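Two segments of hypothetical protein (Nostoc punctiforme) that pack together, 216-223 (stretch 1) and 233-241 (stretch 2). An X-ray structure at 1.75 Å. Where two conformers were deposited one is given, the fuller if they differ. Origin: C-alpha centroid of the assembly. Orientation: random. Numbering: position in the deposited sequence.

Stretch 1 216-223: PDGASATS
Stretch 2, residues 233-241: LFLEAGWLI

How do the two backbones run? Ala 219 to Ser 223 and Leu 233 to Ile 241 are antiparallel strands, their directions 162° apart, with phi/psi mostly near -130/140. Ala 219 faces Trp 239 (CA to CA 4.5 Å), Ser 220 faces Gly 238 (4.9 Å), Ala 221 faces Ala 237 (4.4 Å) and Thr 222 faces Glu 236 (5.1 Å). Before the strand, Asp 217 (62/31) and Gly 218 (67/19) turn with positive phi, and Ala 219 N bonds back to Pro 216 O at 3.1 Å.

Which atoms tie the strands together? Ser 220 and Gly 238 exchange two hydrogen bonds, Ser 220 N to Gly 238 O and Gly 238 N to Ser 220 O, each 3.0 Å. Thr 222 N reaches Glu 236 O at 2.9 Å, whereas the return bond from Glu 236 N to Thr 222 O is weak at 3.5 Å. Leu 240 N gives a nearly straight bond, 175°, to Gly 218 O at 2.8 Å, extending the ladder into the turn.

Why are glycines useful here? At Gly 238 an ideal CB would lie 2.8 Å from Ser 220 OG, a clash; Ser 220 is in the p rotamer (58°). At Gly 218 a CB would come 2.6 Å from Leu 240 O, and the positive phi also favours glycine.

How do the other side chains fit? Ala 219, Ala 221, Ala 237 and Trp 239 share one face, where the small alanines are buried. Trp 239 (chi1 t, chi2 21°) brings its ring edge to the turn, and NE1 makes a weak hydrogen bond to Asp 217 O at 2.8 Å. On the other face, Thr 222 (m) meets Glu 236 (t, t, chi3 16°), CB to CB 4.0 Å; both remain partly exposed, which suits their polar groups.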

ATOM      1  N   PRO A 216     -10.339  -4.714  -6.398  1.00 19.32           N
ATOM      2  CA  PRO A 216      -9.856  -5.846  -7.158  1.00 19.22           C
ATOM      3  C   PRO A 216      -8.460  -6.397  -6.738  1.00 19.26           C
ATOM      4  O   PRO A 216      -7.637  -5.723  -6.057  1.00 20.31           O
ATOM      5  CB  PRO A 216      -9.774  -5.292  -8.584  1.00 19.68           C
ATOM      6  CG  PRO A 216     -10.742  -4.162  -8.621  1.00 19.80           C
ATOM      7  CD  PRO A 216     -10.662  -3.556  -7.278  1.00 18.64           C
ATOM      8  N   ASP A 217      -8.212  -7.624  -7.180  1.00 19.13           N
ATOM      9  CA  ASP A 217      -6.904  -8.269  -7.032  1.00 18.86           C
ATOM     10  C   ASP A 217      -6.502  -8.457  -5.566  1.00 19.14           C
ATOM     11  O   ASP A 217      -5.317  -8.373  -5.219  1.00 19.30           O
ATOM     12  CB  ASP A 217      -5.841  -7.458  -7.761  1.00 19.45           C
ATOM     13  CG  ASP A 217      -4.514  -8.236  -7.942  1.00 22.25           C
ATOM     14  OD1 ASP A 217      -4.536  -9.458  -8.284  1.00 21.87           O
ATOM     15  OD2 ASP A 217      -3.427  -7.652  -7.702  1.00 28.07           O
ATOM     16  N   GLY A 218      -7.512  -8.644  -4.723  1.00 19.12           N
ATOM     17  CA  GLY A 218      -7.346  -8.864  -3.271  1.00 19.26           C
ATOM     18  C   GLY A 218      -6.798  -7.655  -2.528  1.00 19.71           C
ATOM     19  O   GLY A 218      -6.359  -7.760  -1.381  1.00 19.54           O
ATOM     20  N   ALA A 219      -6.909  -6.468  -3.154  1.00 20.13           N
ATOM     21  CA  ALA A 219      -6.396  -5.223  -2.594  1.00 19.71           C
ATOM     22  C   ALA A 219      -7.371  -4.514  -1.661  1.00 19.32           C
ATOM     23  O   ALA A 219      -8.596  -4.584  -1.821  1.00 18.41           O
ATOM     24  CB  ALA A 219      -6.002  -4.295  -3.692  1.00 20.71           C
ATOM     25  N   SER A 220      -6.827  -3.810  -0.685  1.00 20.05           N
ATOM     26  CA  SER A 220      -7.603  -2.928   0.136  1.00 20.09           C
ATOM     27  C   SER A 220      -6.854  -1.623   0.334  1.00 20.65           C
ATOM     28  O   SER A 220      -5.613  -1.576   0.265  1.00 20.45           O
ATOM     29  CB  SER A 220      -7.957  -3.583   1.485  1.00 21.34           C
ATOM     30  OG  SER A 220      -6.813  -3.974   2.191  1.00 19.95           O
ATOM     31  N   ALA A 221      -7.611  -0.562   0.535  1.00 20.57           N
ATOM     32  CA  ALA A 221      -7.030   0.715   0.900  1.00 20.98           C
ATOM     33  C   ALA A 221      -7.669   1.211   2.197  1.00 21.20           C
ATOM     34  O   ALA A 221      -8.888   1.284   2.296  1.00 20.76           O
ATOM     35  CB  ALA A 221      -7.276   1.713  -0.189  1.00 23.17           C
ATOM     36  N   THR A 222      -6.859   1.603   3.173  1.00 21.87           N
ATOM     37  CA  THR A 222      -7.371   2.185   4.422  1.00 22.13           C
ATOM     38  C   THR A 222      -6.947   3.657   4.470  1.00 22.70           C
ATOM     39  O   THR A 222      -5.766   3.964   4.353  1.00 24.39           O
ATOM     40  CB  THR A 222      -6.893   1.370   5.667  1.00 22.92           C
ATOM     41  OG1 THR A 222      -7.409   0.040   5.554  1.00 23.80           O
ATOM     42  CG2 THR A 222      -7.382   1.980   6.964  1.00 24.46           C
ATOM     43  N   SER A 223      -7.932   4.537   4.584  1.00 22.31           N
ATOM     44  CA  SER A 223      -7.780   5.971   4.434  1.00 22.71           C
ATOM     45  C   SER A 223      -8.320   6.708   5.649  1.00 22.64           C
ATOM     46  O   SER A 223      -9.443   6.422   6.075  1.00 23.59           O
ATOM     47  CB  SER A 223      -8.562   6.501   3.243  1.00 22.29           C
ATOM     48  OG  SER A 223      -8.149   5.821   2.049  1.00 23.07           O
ATOM     49  N   LEU A 233      -0.566  10.729  10.765  1.00 24.16           N
ATOM     50  CA  LEU A 233      -1.241  10.202   9.602  1.00 24.18           C
ATOM     51  C   LEU A 233      -0.591   8.917   9.149  1.00 23.22           C
ATOM     52  O   LEU A 233       0.632   8.738   9.221  1.00 21.91           O
ATOM     53  CB  LEU A 233      -1.196  11.216   8.471  1.00 24.62           C
ATOM     54  CG  LEU A 233      -1.955  12.517   8.720  1.00 28.05           C
ATOM     55  CD1 LEU A 233      -1.543  13.615   7.744  1.00 30.68           C
ATOM     56  CD2 LEU A 233      -3.440  12.257   8.581  1.00 30.41           C
ATOM     57  N   PHE A 234      -1.427   8.030   8.638  1.00 23.10           N
ATOM     58  CA  PHE A 234      -1.031   6.670   8.252  1.00 23.69           C
ATOM     59  C   PHE A 234      -1.724   6.362   6.916  1.00 24.07           C
ATOM     60  O   PHE A 234      -2.939   6.437   6.817  1.00 25.91           O
ATOM     61  CB  PHE A 234      -1.455   5.660   9.320  1.00 24.73           C
ATOM     62  CG  PHE A 234      -0.931   6.000  10.705  1.00 26.06           C
ATOM     63  CD1 PHE A 234       0.308   5.536  11.121  1.00 28.28           C
ATOM     64  CD2 PHE A 234      -1.685   6.767  11.592  1.00 28.88           C
ATOM     65  CE1 PHE A 234       0.807   5.852  12.373  1.00 27.69           C
ATOM     66  CE2 PHE A 234      -1.181   7.098  12.847  1.00 28.63           C
ATOM     67  CZ  PHE A 234       0.065   6.636  13.241  1.00 28.80           C
ATOM     68  N   LEU A 235      -0.930   6.114   5.886  1.00 22.28           N
ATOM     69  CA  LEU A 235      -1.426   5.680   4.581  1.00 22.81           C
ATOM     70  C   LEU A 235      -1.252   4.156   4.564  1.00 22.34           C
ATOM     71  O   LEU A 235      -0.166   3.680   4.765  1.00 20.46           O
ATOM     72  CB  LEU A 235      -0.536   6.314   3.543  1.00 24.23           C
ATOM     73  CG  LEU A 235      -0.892   6.197   2.106  1.00 26.32           C
ATOM     74  CD1 LEU A 235      -2.057   7.108   1.844  1.00 29.44           C
ATOM     75  CD2 LEU A 235       0.340   6.547   1.253  1.00 29.46           C
ATOM     76  N   GLU A 236      -2.337   3.411   4.361  1.00 22.03           N
ATOM     77  CA  GLU A 236      -2.293   1.945   4.478  0.50 22.39           C
ATOM     78  C   GLU A 236      -2.985   1.311   3.279  1.00 21.89           C
ATOM     79  O   GLU A 236      -3.961   1.838   2.717  1.00 21.96           O
ATOM     80  CB  GLU A 236      -2.897   1.369   5.802  0.50 22.37           C
ATOM     81  CG  GLU A 236      -2.795  -0.240   5.976  0.50 22.51           C
ATOM     82  CD  GLU A 236      -3.199  -0.742   7.388  0.50 24.45           C
ATOM     83  OE1 GLU A 236      -3.837   0.068   8.090  0.50 25.69           O
ATOM     84  OE2 GLU A 236      -2.881  -1.902   7.812  0.50 22.62           O
ATOM     85  N   ALA A 237      -2.405   0.189   2.879  1.00 21.42           N
ATOM     86  CA  ALA A 237      -2.964  -0.685   1.872  1.00 21.02           C
ATOM     87  C   ALA A 237      -2.664  -2.115   2.309  1.00 20.41           C
ATOM     88  O   ALA A 237      -1.775  -2.370   3.110  1.00 20.94           O
ATOM     89  CB  ALA A 237      -2.304  -0.403   0.512  1.00 22.72           C
ATOM     90  N   GLY A 238      -3.362  -3.026   1.689  1.00 20.25           N
ATOM     91  CA  GLY A 238      -3.273  -4.456   1.960  1.00 20.01           C
ATOM     92  C   GLY A 238      -3.405  -5.207   0.671  1.00 19.46           C
ATOM     93  O   GLY A 238      -3.974  -4.712  -0.310  1.00 19.17           O
ATOM     94  N   TRP A 239      -2.913  -6.438   0.678  1.00 18.82           N
ATOM     95  CA  TRP A 239      -3.042  -7.314  -0.461  1.00 19.13           C
ATOM     96  C   TRP A 239      -3.193  -8.731   0.024  1.00 19.74           C
ATOM     97  O   TRP A 239      -2.263  -9.243   0.638  1.00 20.13           O
ATOM     98  CB  TRP A 239      -1.780  -7.227  -1.293  1.00 19.73           C
ATOM     99  CG  TRP A 239      -1.823  -7.883  -2.618  1.00 20.60           C
ATOM    100  CD1 TRP A 239      -2.943  -8.216  -3.351  1.00 20.83           C
ATOM    101  CD2 TRP A 239      -0.710  -8.270  -3.399  1.00 20.59           C
ATOM    102  NE1 TRP A 239      -2.576  -8.732  -4.550  1.00 21.47           N
ATOM    103  CE2 TRP A 239      -1.209  -8.789  -4.610  1.00 21.15           C
ATOM    104  CE3 TRP A 239       0.680  -8.165  -3.230  1.00 21.56           C
ATOM    105  CZ2 TRP A 239      -0.377  -9.238  -5.631  1.00 22.98           C
ATOM    106  CZ3 TRP A 239       1.501  -8.602  -4.237  1.00 21.21           C
ATOM    107  CH2 TRP A 239       0.975  -9.138  -5.433  1.00 22.05           C
ATOM    108  N   LEU A 240      -4.347  -9.343  -0.264  1.00 18.52           N
ATOM    109  CA  LEU A 240      -4.618 -10.749   0.042  1.00 19.54           C
ATOM    110  C   LEU A 240      -4.001 -11.558  -1.109  1.00 19.84           C
ATOM    111  O   LEU A 240      -4.632 -11.806  -2.164  1.00 20.47           O
ATOM    112  CB  LEU A 240      -6.117 -11.005   0.148  1.00 19.51           C
ATOM    113  CG  LEU A 240      -6.537 -12.412   0.571  1.00 21.83           C
ATOM    114  CD1 LEU A 240      -6.109 -12.669   2.026  1.00 23.69           C
ATOM    115  CD2 LEU A 240      -8.027 -12.606   0.398  1.00 21.79           C
ATOM    116  N   ILE A 241      -2.757 -11.950  -0.905  1.00 20.42           N
ATOM    117  CA  ILE A 241      -1.949 -12.581  -1.943  1.00 22.00           C
ATOM    118  C   ILE A 241      -2.415 -13.998  -2.272  1.00 22.13           C
ATOM    119  O   ILE A 241      -2.381 -14.412  -3.429  1.00 21.66           O
ATOM    120  CB  ILE A 241      -0.462 -12.611  -1.537  1.00 22.20           C
ATOM    121  CG1 ILE A 241       0.059 -11.196  -1.316  1.00 24.69           C
ATOM    122  CG2 ILE A 241       0.365 -13.275  -2.612  1.00 25.18           C
ATOM    123  CD1 ILE A 241       1.384 -11.111  -0.614  1.00 24.06           C
TER